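Local structure of manganese-containing pseudocatalase (Thermus thermophilus, 2V8T) at the interface of chains A and B and the interface of chains A and C. The protein breaks down hydrogen peroxide into water and oxygen as a dimanganese catalase, using a pair of manganese ions bound in each subunit. Numbering follows the deposited sequence. Chains: chain A/B/C, Manganese-containing pseudocatalase.

Contact 1: the interface of chains A and B. Residues chain A 145, 149, 200, 202, 204; chain B 203, 206-207, 210.
B:Met207, with 65 Å² hidden, pushes its side chain into a pocket lined by A:Thr200, A:Val202 and A:Met204. Its chain stays extended as far as the sulfur and then bends (chi3 -78°), which turns the terminal methyl toward A:Met204: CE lies 3.7 Å from A:Met204 SD, the two side chains meeting at about a right angle. Nearer the backbone, B:Met207 CG packs 3.8 Å from the methyl CG2 of A:Thr200. A:Val202 packs on the same terminal methyl through CB and, through CG2, on the backbone of chain B, 3.7 Å from B:Met207 N and 3.6 Å from the carbonyl oxygen O of B:Glu203. Beyond this core, B:Ile210 CD1 touches A:Leu149 CD2 at 4.1 Å, a looser contact beside A:Ile145. Within chain A, the hydroxyl of A:Thr200 accepts a hydrogen bond from A:Val202 N, which probably steadies the chain just after helix 172-200. At the rim a water joins the subunits, 2.7 Å from A:Thr200 O and 2.8 Å from B:Lys206 O. Farther out, B:Lys206 forms a salt bridge with B:Glu203 of its own chain. Repeated by two-fold symmetry, the patch probably helps to hold subunits together in the six-copy assembly.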
ATOM      1  N   ILE A 145      25.893   7.674  13.139  1.00  7.18           N
ATOM      2  CA  ILE A 145      25.692   6.784  14.274  1.00  7.42           C
ATOM      3  C   ILE A 145      24.261   6.192  14.269  1.00  6.87           C
ATOM      4  O   ILE A 145      24.079   5.012  14.543  1.00  7.49           O
ATOM      5  CB  ILE A 145      26.041   7.486  15.591  1.00  7.74           C
ATOM      6  CG1 ILE A 145      27.577   7.673  15.654  1.00  8.69           C
ATOM      7  CG2 ILE A 145      25.525   6.692  16.789  1.00  8.51           C
ATOM      8  CD1 ILE A 145      28.015   8.646  16.727  1.00 10.00           C
ATOM      9  N   LEU A 149      23.475   2.225  14.118  1.00  7.18           N
ATOM     10  CA  LEU A 149      22.645   1.583  15.125  1.00  6.97           C
ATOM     11  C   LEU A 149      21.501   0.812  14.443  1.00  7.04           C
ATOM     12  O   LEU A 149      21.229  -0.344  14.752  1.00  6.97           O
ATOM     13  CB  LEU A 149      22.128   2.650  16.104  1.00  7.16           C
ATOM     14  CG  LEU A 149      21.165   2.132  17.149  1.00  7.71           C
ATOM     15  CD1 LEU A 149      21.776   1.084  18.077  1.00  9.91           C
ATOM     16  CD2 LEU A 149      20.608   3.332  17.968  1.00  9.40           C
ATOM     17  N   THR A 200      31.516   5.434  19.461  1.00 10.19           N
ATOM     18  CA  THR A 200      30.735   5.712  20.650  1.00 10.93           C
ATOM     19  C   THR A 200      31.339   5.169  21.959  1.00 10.75           C
ATOM     20  O   THR A 200      30.905   5.580  23.045  1.00 11.83           O
ATOM     21  CB  THR A 200      29.294   5.125  20.569  1.00 10.43           C
ATOM     22  OG1 THR A 200      29.309   3.721  20.762  1.00 10.10           O
ATOM     23  CG2 THR A 200      28.558   5.498  19.282  1.00 12.25           C
ATOM     24  N   VAL A 202      30.698   2.274  23.100  1.00  9.64           N
ATOM     25  CA  VAL A 202      29.765   1.276  23.633  1.00  9.49           C
ATOM     26  C   VAL A 202      30.093  -0.065  22.968  1.00  9.58           C
ATOM     27  O   VAL A 202      30.210  -0.141  21.741  1.00 10.04           O
ATOM     28  CB  VAL A 202      28.323   1.687  23.337  1.00 10.44           C
ATOM     29  CG1 VAL A 202      27.336   0.619  23.804  1.00 11.29           C
ATOM     30  CG2 VAL A 202      28.018   3.061  24.004  1.00 12.31           C
ATOM     31  N   MET A 204      29.132  -2.779  21.587  1.00  9.11           N
ATOM     32  CA  MET A 204      27.977  -3.415  20.962  1.00  8.67           C
ATOM     33  C   MET A 204      28.175  -4.865  20.672  1.00  9.03           C
ATOM     34  O   MET A 204      27.219  -5.666  20.738  1.00  9.70           O
ATOM     35  CB  MET A 204      27.599  -2.656  19.692  1.00  9.33           C
ATOM     36  CG  MET A 204      27.048  -1.283  19.928  1.00  9.91           C
ATOM     37  SD  MET A 204      25.579  -1.227  20.962  1.00 10.88           S
ATOM     38  CE  MET A 204      24.402  -2.071  19.900  1.00 14.78           C
TER
ATOM     39  N   GLU B 203      26.582  -0.811  27.800  1.00 10.27           N
ATOM     40  CA  GLU B 203      26.247   0.470  28.380  1.00 10.81           C
ATOM     41  C   GLU B 203      25.559   1.385  27.370  1.00  9.62           C
ATOM     42  O   GLU B 203      26.085   2.419  26.942  1.00 10.29           O
ATOM     43  CB  GLU B 203      27.498   1.149  28.987  0.50 12.04           C
ATOM     44  CG  GLU B 203      28.090   0.321  30.116  0.50 12.46           C
ATOM     45  CD  GLU B 203      29.424   0.853  30.672  0.50 16.89           C
ATOM     46  OE1 GLU B 203      30.100   1.727  30.087  0.30 19.69           O
ATOM     47  OE2 GLU B 203      29.861   0.264  31.664  0.30 20.65           O
ATOM     48  N   LYS B 206      25.356   5.232  27.329  1.00  9.23           N
ATOM     49  CA  LYS B 206      26.548   6.018  27.006  1.00 10.38           C
ATOM     50  C   LYS B 206      26.588   6.452  25.552  1.00 10.28           C
ATOM     51  O   LYS B 206      27.331   7.367  25.213  1.00 12.36           O
ATOM     52  CB  LYS B 206      27.818   5.290  27.460  0.50 11.48           C
ATOM     53  CG  LYS B 206      27.845   5.147  28.997  0.50 13.09           C
ATOM     54  CD  LYS B 206      29.194   4.671  29.460  0.50 16.24           C
ATOM     55  CE  LYS B 206      29.323   4.557  30.962  0.50 20.05           C
ATOM     56  NZ  LYS B 206      28.064   4.015  31.567  0.50 28.18           N
ATOM     57  N   MET B 207      25.752   5.886  24.683  1.00 10.08           N
ATOM     58  CA  MET B 207      25.612   6.324  23.320  1.00 11.14           C
ATOM     59  C   MET B 207      24.812   7.604  23.196  1.00  9.95           C
ATOM     60  O   MET B 207      24.862   8.258  22.145  1.00 12.15           O
ATOM     61  CB  MET B 207      24.811   5.174  22.415  1.00 14.19           C
ATOM     62  CG  MET B 207      25.199   5.177  21.021  1.00 14.98           C
ATOM     63  SD  MET B 207      24.386   3.854  20.237  1.00 15.92           S
ATOM     64  CE  MET B 207      25.388   2.493  20.765  1.00 17.02           C
ATOM     65  N   ILE B 210      21.626  10.859  20.739  1.00  8.57           N
ATOM     66  CA  ILE B 210      21.593  10.674  19.311  1.00  8.08           C
ATOM     67  C   ILE B 210      20.422  11.506  18.777  1.00  8.34           C
ATOM     68  O   ILE B 210      19.320  11.383  19.296  1.00  8.66           O
ATOM     69  CB  ILE B 210      21.357   9.174  18.947  1.00  8.44           C
ATOM     70  CG1 ILE B 210      22.493   8.296  19.438  1.00 10.15           C
ATOM     71  CG2 ILE B 210      21.158   9.058  17.422  1.00  9.87           C
ATOM     72  CD1 ILE B 210      22.159   6.840  19.430  1.00 12.19           C
TER
HETATM   73  O   HOH W   1      29.391   7.785  23.362  1.00 17.93           O

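Contact 2: the interface of chains A and C. Residues chain A 58-59, 198, 247, 249; chain C 293-294, 297.
C:Leu297, on the C-terminal helix 288-298 of chain C, packs against A:Tyr59 and A:Pro58 at the start of helix 57-85, which in this manganese catalase also carries the metal ligands A:Glu70 and A:His73. The leucine hides 51 Å², and its CD1 branch does most of the touching: it lies 3.6 Å from the phenolic OH of A:Tyr59, 4.0 Å from the ring carbon CZ, and 3.9 Å from A:Pro58 CB. Leucine and tyrosine side chains meet at about a right angle, and the methyl sits off the ring plane, past the rim at the hydroxyl end, while the proline touches another side of it. The CD2 branch points elsewhere, toward the A:Lys249 amine, with NZ 4.4 Å away in a marginal contact.

A:Ser198, near the end of helix 172-200, supplies the second surface. Its OG stands between the backbone N and the carbonyl carbon (chi1 73°) and hydrogen-bonds to A:Tyr59 OH at 2.8 Å, lying in the plane of the ring at its edge; this link joins helices 57-85 and 172-200 of chain A and probably limits how far the phenol can swing. C:Ile293 reaches both partners with one methyl, CG2, which is 3.5 Å from A:Ser198 O and 3.6 Å from A:Tyr59 OH. One residue along the same helix, C:Ala294 CB adds a light touch 4.2 Å from A:Tyr59 CE2.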
ATOM      1  N   PRO A  58      36.743   5.232   6.584  1.00  9.37           N
ATOM      2  CA  PRO A  58      36.662   3.836   6.977  1.00 10.80           C
ATOM      3  C   PRO A  58      35.213   3.349   7.090  1.00  9.50           C
ATOM      4  O   PRO A  58      34.893   2.179   6.756  1.00 11.08           O
ATOM      5  CB  PRO A  58      37.372   3.859   8.349  1.00 13.68           C
ATOM      6  CG  PRO A  58      38.365   5.044   8.228  1.00 14.53           C
ATOM      7  CD  PRO A  58      37.556   6.051   7.492  1.00 11.29           C
ATOM      8  N   TYR A  59      34.339   4.224   7.552  1.00  8.16           N
ATOM      9  CA  TYR A  59      32.915   3.888   7.724  1.00  8.14           C
ATOM     10  C   TYR A  59      32.194   3.857   6.400  1.00  7.56           C
ATOM     11  O   TYR A  59      31.320   2.993   6.173  1.00  8.29           O
ATOM     12  CB  TYR A  59      32.272   4.927   8.680  1.00  8.35           C
ATOM     13  CG  TYR A  59      33.008   5.010   9.992  1.00  8.09           C
ATOM     14  CD1 TYR A  59      32.827   4.068  10.972  1.00  9.33           C
ATOM     15  CD2 TYR A  59      33.944   6.018  10.211  1.00  9.44           C
ATOM     16  CE1 TYR A  59      33.580   4.117  12.134  1.00 10.83           C
ATOM     17  CE2 TYR A  59      34.706   6.066  11.367  1.00 10.21           C
ATOM     18  CZ  TYR A  59      34.506   5.109  12.345  1.00 10.17           C
ATOM     19  OH  TYR A  59      35.246   5.194  13.492  1.00 12.67           O
ATOM     20  N   SER A 198      33.873   1.984  17.854  1.00  8.92           N
ATOM     21  CA  SER A 198      34.863   2.976  17.511  1.00  9.83           C
ATOM     22  C   SER A 198      34.327   4.400  17.644  1.00  9.79           C
ATOM     23  O   SER A 198      35.053   5.309  18.052  1.00 13.97           O
ATOM     24  CB  SER A 198      35.507   2.713  16.168  0.60 11.27           C
ATOM     25  OG  SER A 198      34.639   2.989  15.070  0.60  9.51           O
ATOM     26  N   ILE A 247      38.439  -0.956  10.732  1.00  9.24           N
ATOM     27  CA  ILE A 247      37.312  -1.320  11.587  1.00  9.34           C
ATOM     28  C   ILE A 247      37.239  -2.825  11.741  1.00  8.71           C
ATOM     29  O   ILE A 247      36.969  -3.344  12.834  1.00  9.20           O
ATOM     30  CB  ILE A 247      35.984  -0.741  11.037  1.00  9.81           C
ATOM     31  CG1 ILE A 247      36.009   0.778  11.017  1.00 12.21           C
ATOM     32  CG2 ILE A 247      34.794  -1.291  11.826  1.00 11.40           C
ATOM     33  CD1 ILE A 247      34.878   1.393  10.174  1.00 14.19           C
ATOM     34  N   LYS A 249      38.810  -5.671  12.358  1.00  9.18           N
ATOM     35  CA  LYS A 249      40.020  -6.121  13.025  1.00  9.81           C
ATOM     36  C   LYS A 249      39.627  -6.584  14.401  1.00  9.83           C
ATOM     37  O   LYS A 249      38.507  -6.326  14.873  1.00 10.72           O
ATOM     38  CB  LYS A 249      41.079  -5.005  13.093  1.00 10.99           C
ATOM     39  CG  LYS A 249      40.686  -3.849  13.954  1.00 12.06           C
ATOM     40  CD  LYS A 249      41.740  -2.784  14.058  1.00 16.02           C
ATOM     41  CE  LYS A 249      41.417  -1.709  15.121  1.00 20.32           C
ATOM     42  NZ  LYS A 249      40.051  -0.936  15.028  0.70 25.52           N
TER
ATOM     43  N   ILE C 293      38.231  10.864  15.302  1.00 10.80           N
ATOM     44  CA  ILE C 293      38.266   9.425  15.502  1.00 10.92           C
ATOM     45  C   ILE C 293      38.714   8.703  14.225  1.00 11.03           C
ATOM     46  O   ILE C 293      39.560   7.803  14.263  1.00 12.39           O
ATOM     47  CB  ILE C 293      36.871   8.919  15.983  1.00 11.78           C
ATOM     48  CG1 ILE C 293      36.596   9.390  17.398  1.00 12.78           C
ATOM     49  CG2 ILE C 293      36.755   7.401  15.871  1.00 14.22           C
ATOM     50  CD1 ILE C 293      35.158   9.198  17.836  1.00 14.68           C
ATOM     51  N   ALA C 294      38.150   9.101  13.077  1.00 11.37           N
ATOM     52  CA  ALA C 294      38.508   8.458  11.818  1.00 12.29           C
ATOM     53  C   ALA C 294      39.999   8.675  11.527  1.00 13.49           C
ATOM     54  O   ALA C 294      40.684   7.739  11.110  1.00 15.58           O
ATOM     55  CB  ALA C 294      37.647   8.989  10.700  1.00 13.22           C
ATOM     56  N   LEU C 297      42.191   6.329  13.430  1.00 15.65           N
ATOM     57  CA  LEU C 297      42.158   4.929  12.958  1.00 16.43           C
ATOM     58  C   LEU C 297      43.291   4.654  12.018  1.00 17.84           C
ATOM     59  O   LEU C 297      43.796   3.512  11.950  1.00 23.20           O
ATOM     60  CB  LEU C 297      40.892   4.601  12.204  1.00 15.64           C
ATOM     61  CG  LEU C 297      39.630   4.515  13.054  1.00 15.99           C
ATOM     62  CD1 LEU C 297      38.399   4.294  12.124  1.00 17.29           C
ATOM     63  CD2 LEU C 297      39.694   3.374  14.064  1.00 21.53           C
TER

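Contact 3: the interface of chains A and C. Residues chain A 41, 45, 48; chain C 30, 37, 40, 74, 124-125.
A:Tyr45 is clasped by chain C, hides 77 Å² and forms the tight part of the contact. C:Val125 sets CG2 over the centre of the ring, 3.5 Å from the centroid in a CH-pi contact, while A:Phe48 of its own chain backs the opposite face toward the rim. C:Leu30 comes to the edge in the ring plane, with CD2 3.9 Å from A:Tyr45 CE1, and its other branch, CD1, lies 3.4 Å from the phenolic OH. C:Met37 closes that end, its SD 3.1 Å from A:Tyr45 OH. Bends at chi2 and chi3 (-75° and -62°) carry the methionine methyl on to A:Met41, where the two side chains meet tip to tip, C:Met37 CE 3.6 Å from A:Met41 SD. Replacing A:Tyr45 by alanine removes the ring, which is likely to deprive C:Val125 of its CH-pi partner and open a gap between C:Leu30 and C:Met37. Less surface is hidden on the looser side: A:Phe48, with 9 Å², turns its edge to C:Ile74, its CE2 3.9 Å from C:Ile74 CD1, and C:Leu40, with 1 Å², barely reaches A:Met41. Because helices 36-49 and 57-85 also carry manganese ligands, the contact probably braces the metal-bearing helices across the subunit boundary.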
ATOM      1  N   MET A  41      19.201  -2.617   0.160  1.00  6.17           N
ATOM      2  CA  MET A  41      18.824  -1.274  -0.228  1.00  6.21           C
ATOM      3  C   MET A  41      19.120  -0.262   0.871  1.00  6.14           C
ATOM      4  O   MET A  41      19.428   0.907   0.578  1.00  6.45           O
ATOM      5  CB  MET A  41      17.351  -1.277  -0.625  0.50  6.46           C
ATOM      6  CG  MET A  41      17.078  -2.067  -1.935  0.50  8.30           C
ATOM      7  SD  MET A  41      17.568  -1.098  -3.416  0.50 11.35           S
ATOM      8  CE  MET A  41      17.828  -2.351  -4.691  0.50 12.78           C
ATOM      9  N   TYR A  45      21.527   2.761  -0.380  1.00  6.39           N
ATOM     10  CA  TYR A  45      21.153   4.169  -0.294  1.00  6.63           C
ATOM     11  C   TYR A  45      21.977   4.912   0.734  1.00  6.37           C
ATOM     12  O   TYR A  45      22.352   6.063   0.506  1.00  6.72           O
ATOM     13  CB  TYR A  45      19.652   4.330  -0.089  1.00  7.35           C
ATOM     14  CG  TYR A  45      18.912   4.179  -1.391  1.00  8.49           C
ATOM     15  CD1 TYR A  45      18.580   5.273  -2.172  1.00 14.41           C
ATOM     16  CD2 TYR A  45      18.592   2.945  -1.922  1.00  8.24           C
ATOM     17  CE1 TYR A  45      17.987   5.133  -3.384  1.00 19.01           C
ATOM     18  CE2 TYR A  45      17.994   2.765  -3.167  1.00  9.81           C
ATOM     19  CZ  TYR A  45      17.692   3.917  -3.884  1.00 14.27           C
ATOM     20  OH  TYR A  45      17.057   3.800  -5.117  1.00 18.87           O
ATOM     21  N   PHE A  48      25.094   5.839  -1.044  1.00  6.62           N
ATOM     22  CA  PHE A  48      24.907   6.965  -1.964  1.00  6.59           C
ATOM     23  C   PHE A  48      24.871   8.281  -1.184  1.00  6.66           C
ATOM     24  O   PHE A  48      25.466   9.293  -1.577  1.00  7.56           O
ATOM     25  CB  PHE A  48      23.611   6.813  -2.767  1.00  6.95           C
ATOM     26  CG  PHE A  48      23.505   5.562  -3.621  1.00  7.25           C
ATOM     27  CD1 PHE A  48      24.611   4.841  -4.039  1.00  7.18           C
ATOM     28  CD2 PHE A  48      22.242   5.164  -4.048  1.00  7.93           C
ATOM     29  CE1 PHE A  48      24.463   3.736  -4.860  1.00  8.28           C
ATOM     30  CE2 PHE A  48      22.104   4.057  -4.882  1.00  8.94           C
ATOM     31  CZ  PHE A  48      23.201   3.350  -5.280  1.00  9.18           C
TER
ATOM     32  N   LEU C  30      13.980   7.916 -10.059  1.00  7.29           N
ATOM     33  CA  LEU C  30      14.660   7.010  -9.145  1.00  7.60           C
ATOM     34  C   LEU C  30      13.696   5.925  -8.674  1.00  7.57           C
ATOM     35  O   LEU C  30      13.858   4.756  -8.962  1.00  8.38           O
ATOM     36  CB  LEU C  30      15.311   7.769  -8.001  1.00  7.73           C
ATOM     37  CG  LEU C  30      16.104   6.905  -7.005  1.00  8.15           C
ATOM     38  CD1 LEU C  30      17.137   6.014  -7.715  1.00 10.10           C
ATOM     39  CD2 LEU C  30      16.789   7.801  -5.962  1.00  9.97           C
ATOM     40  N   MET C  37      15.058   2.408 -10.336  1.00  6.74           N
ATOM     41  CA  MET C  37      14.834   1.238  -9.491  1.00  6.81           C
ATOM     42  C   MET C  37      14.042   0.176 -10.245  1.00  6.46           C
ATOM     43  O   MET C  37      14.256  -1.028 -10.059  1.00  6.81           O
ATOM     44  CB  MET C  37      14.066   1.624  -8.232  0.50  7.31           C
ATOM     45  CG  MET C  37      14.921   2.299  -7.246  0.50  6.68           C
ATOM     46  SD  MET C  37      16.040   1.133  -6.361  0.50  7.10           S
ATOM     47  CE  MET C  37      14.849   0.083  -5.535  0.50  8.92           C
ATOM     48  N   LEU C  40      16.246  -1.422 -13.098  1.00  6.44           N
ATOM     49  CA  LEU C  40      17.183  -2.263 -12.358  1.00  6.26           C
ATOM     50  C   LEU C  40      16.533  -3.566 -11.901  1.00  6.25           C
ATOM     51  O   LEU C  40      17.036  -4.656 -12.138  1.00  6.41           O
ATOM     52  CB  LEU C  40      17.714  -1.510 -11.138  1.00  6.52           C
ATOM     53  CG  LEU C  40      18.476  -2.368 -10.117  1.00  6.75           C
ATOM     54  CD1 LEU C  40      19.716  -3.014 -10.739  1.00  7.53           C
ATOM     55  CD2 LEU C  40      18.842  -1.488  -8.909  1.00  7.64           C
ATOM     56  N   ILE C  74      20.840   3.835 -10.738  1.00  7.10           N
ATOM     57  CA  ILE C  74      20.250   4.280  -9.456  1.00  6.99           C
ATOM     58  C   ILE C  74      21.260   5.140  -8.700  1.00  6.64           C
ATOM     59  O   ILE C  74      20.909   6.140  -8.086  1.00  7.04           O
ATOM     60  CB  ILE C  74      19.658   3.148  -8.581  1.00  7.14           C
ATOM     61  CG1 ILE C  74      20.649   2.122  -8.075  1.00  7.73           C
ATOM     62  CG2 ILE C  74      18.473   2.483  -9.277  1.00  8.98           C
ATOM     63  CD1 ILE C  74      20.125   1.310  -6.881  1.00  8.35           C
ATOM     64  N   LEU C 124      15.625   9.403  -1.297  1.00  6.84           N
ATOM     65  CA  LEU C 124      14.787   8.386  -0.690  1.00  6.40           C
ATOM     66  C   LEU C 124      14.301   7.426  -1.773  1.00  6.61           C
ATOM     67  O   LEU C 124      14.397   7.714  -2.981  1.00  7.19           O
ATOM     68  CB  LEU C 124      13.618   9.022   0.082  1.00  7.05           C
ATOM     69  CG  LEU C 124      14.018   9.943   1.219  1.00  7.48           C
ATOM     70  CD1 LEU C 124      12.798  10.708   1.717  1.00  8.92           C
ATOM     71  CD2 LEU C 124      14.668   9.143   2.376  1.00  8.33           C
ATOM     72  N   VAL C 125      13.760   6.278  -1.379  1.00  6.69           N
ATOM     73  CA  VAL C 125      13.416   5.214  -2.341  1.00  7.04           C
ATOM     74  C   VAL C 125      11.935   5.378  -2.751  1.00  7.02           C
ATOM     75  O   VAL C 125      11.062   4.596  -2.350  1.00  7.16           O
ATOM     76  CB  VAL C 125      13.749   3.830  -1.807  1.00  8.02           C
ATOM     77  CG1 VAL C 125      13.657   2.818  -2.929  1.00  9.29           C
ATOM     78  CG2 VAL C 125      15.135   3.794  -1.162  1.00  9.86           C
TER

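Contact 1 and contact 2 are neighbours, their C-alpha centres about 15 Å apart, whereas contact 3 lies about 28 Å from contact 1 and 26 Å from contact 2. The end of helix 172-200 serves both near ones: A:Thr200 faces chain B and A:Ser198 faces chain C, so one helix end touches two subunits. Contacts 2 and 3 belong to the same A-C interface and both draw on helix 57-85, from chain A in the former and chain C in the latter. Widely spaced patches of this kind would probably resist rocking between subunits of the six-copy assembly.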